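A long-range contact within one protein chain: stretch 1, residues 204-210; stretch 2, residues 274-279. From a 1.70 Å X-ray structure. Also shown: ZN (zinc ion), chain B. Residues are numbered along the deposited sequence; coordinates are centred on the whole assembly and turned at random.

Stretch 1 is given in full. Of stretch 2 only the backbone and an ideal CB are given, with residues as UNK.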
ATOM      1  N   VAL A 204      -8.601   4.429  -4.391  1.00 14.26           N
ATOM      2  CA  VAL A 204      -9.158   4.500  -3.045  1.00 13.96           C
ATOM      3  C   VAL A 204      -8.093   4.247  -1.977  1.00 17.04           C
ATOM      4  O   VAL A 204      -8.009   4.974  -0.979  1.00 16.52           O
ATOM      5  CB  VAL A 204     -10.310   3.494  -2.874  1.00 12.50           C
ATOM      6  CG1 VAL A 204     -10.734   3.426  -1.402  1.00 15.58           C
ATOM      7  CG2 VAL A 204     -11.488   3.914  -3.733  1.00 14.88           C
ATOM      8  N   ASP A 205      -7.252   3.242  -2.194  1.00 16.21           N
ATOM      9  CA  ASP A 205      -6.241   2.888  -1.199  1.00 14.85           C
ATOM     10  C   ASP A 205      -5.238   4.036  -1.037  1.00 15.33           C
ATOM     11  O   ASP A 205      -4.902   4.426   0.095  1.00 16.55           O
ATOM     12  CB  ASP A 205      -5.533   1.599  -1.599  1.00 18.60           C
ATOM     13  CG  ASP A 205      -4.573   1.083  -0.518  1.00 19.70           C
ATOM     14  OD1 ASP A 205      -4.881   1.130   0.707  1.00 19.65           O
ATOM     15  OD2 ASP A 205      -3.485   0.616  -0.918  1.00 32.97           O
ATOM     16  N   ALA A 206      -4.796   4.608  -2.156  1.00 14.94           N
ATOM     17  CA  ALA A 206      -3.907   5.784  -2.072  1.00 16.25           C
ATOM     18  C   ALA A 206      -4.568   6.949  -1.319  1.00 16.38           C
ATOM     19  O   ALA A 206      -3.936   7.613  -0.484  1.00 16.41           O
ATOM     20  CB  ALA A 206      -3.480   6.228  -3.469  1.00 15.02           C
ATOM     21  N   PHE A 207      -5.842   7.188  -1.607  1.00 15.21           N
ATOM     22  CA  PHE A 207      -6.593   8.275  -0.993  1.00 16.17           C
ATOM     23  C   PHE A 207      -6.641   8.063   0.515  1.00 16.82           C
ATOM     24  O   PHE A 207      -6.377   8.981   1.307  1.00 16.04           O
ATOM     25  CB  PHE A 207      -8.008   8.334  -1.594  1.00 14.22           C
ATOM     26  CG  PHE A 207      -8.801   9.569  -1.218  1.00 15.80           C
ATOM     27  CD1 PHE A 207      -8.918  10.632  -2.104  1.00 18.16           C
ATOM     28  CD2 PHE A 207      -9.449   9.653   0.012  1.00 14.82           C
ATOM     29  CE1 PHE A 207      -9.671  11.756  -1.782  1.00 20.04           C
ATOM     30  CE2 PHE A 207     -10.200  10.787   0.345  1.00 17.51           C
ATOM     31  CZ  PHE A 207     -10.308  11.834  -0.548  1.00 18.59           C
ATOM     32  N   VAL A 208      -6.944   6.832   0.914  1.00 15.65           N
ATOM     33  CA  VAL A 208      -7.088   6.537   2.333  1.00 14.00           C
ATOM     34  C   VAL A 208      -5.737   6.530   3.037  1.00 16.40           C
ATOM     35  O   VAL A 208      -5.637   7.057   4.144  1.00 15.60           O
ATOM     36  CB  VAL A 208      -7.822   5.200   2.544  1.00 13.08           C
ATOM     37  CG1 VAL A 208      -7.855   4.853   4.034  1.00 14.80           C
ATOM     38  CG2 VAL A 208      -9.233   5.314   1.983  1.00 15.92           C
ATOM     39  N   HIS A 209      -4.688   5.990   2.408  1.00 14.33           N
ATOM     40  CA  HIS A 209      -3.357   6.081   3.030  1.00 15.19           C
ATOM     41  C   HIS A 209      -3.005   7.537   3.325  1.00 17.63           C
ATOM     42  O   HIS A 209      -2.405   7.834   4.364  1.00 16.75           O
ATOM     43  CB  HIS A 209      -2.274   5.439   2.156  1.00 17.73           C
ATOM     44  CG  HIS A 209      -2.180   3.953   2.315  1.00 19.99           C
ATOM     45  ND1 HIS A 209      -1.082   3.328   2.868  1.00 20.37           N
ATOM     46  CD2 HIS A 209      -3.065   2.968   2.019  1.00 17.99           C
ATOM     47  CE1 HIS A 209      -1.286   2.021   2.887  1.00 21.45           C
ATOM     48  NE2 HIS A 209      -2.480   1.777   2.379  1.00 19.47           N
ATOM     49  N   THR A 210      -3.400   8.436   2.427  1.00 15.66           N
ATOM     50  CA  THR A 210      -3.133   9.860   2.616  1.00 15.73           C
ATOM     51  C   THR A 210      -3.923  10.405   3.809  1.00 18.70           C
ATOM     52  O   THR A 210      -3.345  11.045   4.689  1.00 16.78           O
ATOM     53  CB  THR A 210      -3.463  10.662   1.363  1.00 14.01           C
ATOM     54  OG1 THR A 210      -2.718  10.121   0.260  1.00 16.84           O
ATOM     55  CG2 THR A 210      -3.085  12.165   1.561  1.00 15.54           C
ATOM     56  N   UNK A 274      -3.245   7.843  12.064  1.00 18.06           N
ATOM     57  CA  UNK A 274      -4.439   7.179  12.560  1.00 17.33           C
ATOM     58  C   UNK A 274      -4.302   5.668  12.355  1.00 18.65           C
ATOM     59  O   UNK A 274      -3.854   4.952  13.249  1.00 19.81           O
ATOM     60  CB  UNK A 274      -5.689   7.714  11.859  1.00 17.33           C
ATOM     61  N   UNK A 275      -4.686   5.220  11.156  1.00 16.63           N
ATOM     62  CA  UNK A 275      -4.632   3.828  10.682  1.00 20.09           C
ATOM     63  C   UNK A 275      -5.742   2.959  11.243  1.00 19.61           C
ATOM     64  O   UNK A 275      -5.771   1.768  10.962  1.00 16.28           O
ATOM     65  CB  UNK A 275      -3.281   3.207  11.044  1.00 20.09           C
ATOM     66  N   UNK A 276      -6.655   3.551  12.007  1.00 16.26           N
ATOM     67  CA  UNK A 276      -7.773   2.765  12.543  1.00 17.47           C
ATOM     68  C   UNK A 276      -8.685   2.270  11.424  1.00 17.94           C
ATOM     69  O   UNK A 276      -9.244   1.169  11.514  1.00 16.77           O
ATOM     70  CB  UNK A 276      -8.579   3.596  13.543  1.00 17.47           C
ATOM     71  N   UNK A 277      -8.845   3.077  10.378  1.00 16.19           N
ATOM     72  CA  UNK A 277      -9.652   2.649   9.220  1.00 16.71           C
ATOM     73  C   UNK A 277      -9.045   1.393   8.590  1.00 18.27           C
ATOM     74  O   UNK A 277      -9.764   0.427   8.294  1.00 17.00           O
ATOM     75  CB  UNK A 277      -9.746   3.769   8.181  1.00 16.71           C
ATOM     76  N   UNK A 278      -7.724   1.388   8.418  1.00 16.29           N
ATOM     77  CA  UNK A 278      -7.023   0.193   7.956  1.00 15.22           C
ATOM     78  C   UNK A 278      -7.200  -1.006   8.900  1.00 17.99           C
ATOM     79  O   UNK A 278      -7.469  -2.112   8.434  1.00 15.72           O
ATOM     80  CB  UNK A 278      -5.534   0.504   7.795  1.00 15.22           C
ATOM     81  N   UNK A 279      -7.061  -0.801  10.213  1.00 15.70           N
ATOM     82  CA  UNK A 279      -7.146  -1.922  11.144  1.00 18.23           C
ATOM     83  C   UNK A 279      -8.547  -2.533  11.156  1.00 15.61           C
ATOM     84  O   UNK A 279      -8.691  -3.767  11.158  1.00 18.06           O
ATOM     85  CB  UNK A 279      -6.760  -1.468  12.553  1.00 18.23           C
TER
HETATM   86 ZN    ZN B 401      -3.833   0.210   2.321  1.00 22.30          ZN

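Stretch 1 is helical throughout, and one turn of it sets Asp205 and His209 side by side: Asp205 OD1 and His209 NE2 each lie 2.1 Å from ZN. Two ligands from one helix do not fill the zinc's coordination sphere, so a further ligand from stretch 2 is a natural expectation.

Position 274 has nothing of stretch 1 within 5.5 Å of its ideal CB, so that stretch offers little guidance. It does lie just ahead of the helix beginning at 276, where backbone N-H groups lack partners from a preceding turn; Asp, Asn, Ser or Thr could accept from one. The residue is Asp274; Asp274 OD1 accepts from the backbone N of 276 at 2.9 Å.

Position 275 has a positive phi (77/4), a backbone that Gly or Asn adopts most easily, though other residues can be held there. Its CA-to-CB bond runs sideways, and the His209 ring is well beyond the CB. A small side chain would leave that gap open; a long or aromatic one could cross it. The residue is Trp275, at the N-cap position. With chi1 m, its indole reaches back so that CH2 comes 3.6 Å from His209 ND1, the edge of its six-membered ring directed at the face of the imidazole, with the planes at 74°.

Position 276 is out of reach of stretch 1, which therefore sets no preference; many helix-compatible residues would do. It is Ala276.

At 277 the CA-to-CB bond points toward stretch 1, and the ideal CB is 4.7 Å from Val208 CG1. A methyl-bearing side chain of modest size, such as Val, Ile, Thr or Ala, would suit this apolar neighbor. Thr277 is found, and its CG2 packs 4.1 Å from Val208 CG1.

Position 278 is the telling one. It too points toward stretch 1, but its CB is about 5.7 Å from ZN, too far for a short side chain to coordinate. His spans such a distance well; Glu is another possibility. His278 fills it, with NE2 2.1 Å from the zinc. Sharing the metal brings His278 NE2 within 2.9 Å of His209 NE2, a closeness that reflects common coordination and not a hydrogen bond. The edge of the His278 ring is turned toward the face of His209, while His278 CE1 rests 3.9 Å from Val208 CG1.

Position 279 is out of reach, so stretch 1 makes no demand. It is Met279.

Stretch 2, residues 274-279: DWATHM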
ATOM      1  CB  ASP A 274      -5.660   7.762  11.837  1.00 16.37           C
ATOM      2  CG  ASP A 274      -6.989   7.192  12.334  1.00 17.95           C
ATOM      3  OD1 ASP A 274      -6.980   6.199  13.075  1.00 17.76           O
ATOM      4  OD2 ASP A 274      -8.037   7.754  11.953  1.00 19.84           O
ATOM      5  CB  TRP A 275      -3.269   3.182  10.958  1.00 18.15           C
ATOM      6  CG  TRP A 275      -2.189   3.929  10.227  1.00 16.19           C
ATOM      7  CD1 TRP A 275      -1.228   4.726  10.781  1.00 17.66           C
ATOM      8  CD2 TRP A 275      -2.017   4.011   8.811  1.00 15.44           C
ATOM      9  NE1 TRP A 275      -0.445   5.280   9.789  1.00 20.15           N
ATOM     10  CE2 TRP A 275      -0.913   4.855   8.571  1.00 18.33           C
ATOM     11  CE3 TRP A 275      -2.678   3.438   7.715  1.00 18.23           C
ATOM     12  CZ2 TRP A 275      -0.459   5.145   7.291  1.00 18.69           C
ATOM     13  CZ3 TRP A 275      -2.231   3.729   6.445  1.00 16.16           C
ATOM     14  CH2 TRP A 275      -1.124   4.569   6.243  1.00 20.05           C
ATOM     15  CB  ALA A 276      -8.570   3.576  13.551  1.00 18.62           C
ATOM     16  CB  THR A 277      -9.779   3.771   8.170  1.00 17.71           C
ATOM     17  OG1 THR A 277     -10.584   4.834   8.709  1.00 17.27           O
ATOM     18  CG2 THR A 277     -10.433   3.253   6.862  1.00 17.30           C
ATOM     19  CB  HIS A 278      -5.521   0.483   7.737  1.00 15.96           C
ATOM     20  CG  HIS A 278      -5.186   0.852   6.322  1.00 16.11           C
ATOM     21  ND1 HIS A 278      -5.506   2.077   5.773  1.00 17.31           N
ATOM     22  CD2 HIS A 278      -4.601   0.141   5.322  1.00 17.07           C
ATOM     23  CE1 HIS A 278      -5.126   2.107   4.505  1.00 16.69           C
ATOM     24  NE2 HIS A 278      -4.566   0.943   4.209  1.00 18.22           N
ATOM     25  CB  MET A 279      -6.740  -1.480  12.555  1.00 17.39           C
ATOM     26  CG  MET A 279      -5.275  -1.028  12.644  1.00 20.35           C
ATOM     27  SD  MET A 279      -4.096  -2.276  12.081  1.00 28.17           S
ATOM     28  CE  MET A 279      -3.698  -1.659  10.453  1.00 29.73           C
TER
HETATM   29  O   HOH W   1      -2.465  -1.001   3.349  1.00 26.32           O
HETATM   30  O   HOH W   2      -2.552  -0.637   0.813  1.00 27.91           O
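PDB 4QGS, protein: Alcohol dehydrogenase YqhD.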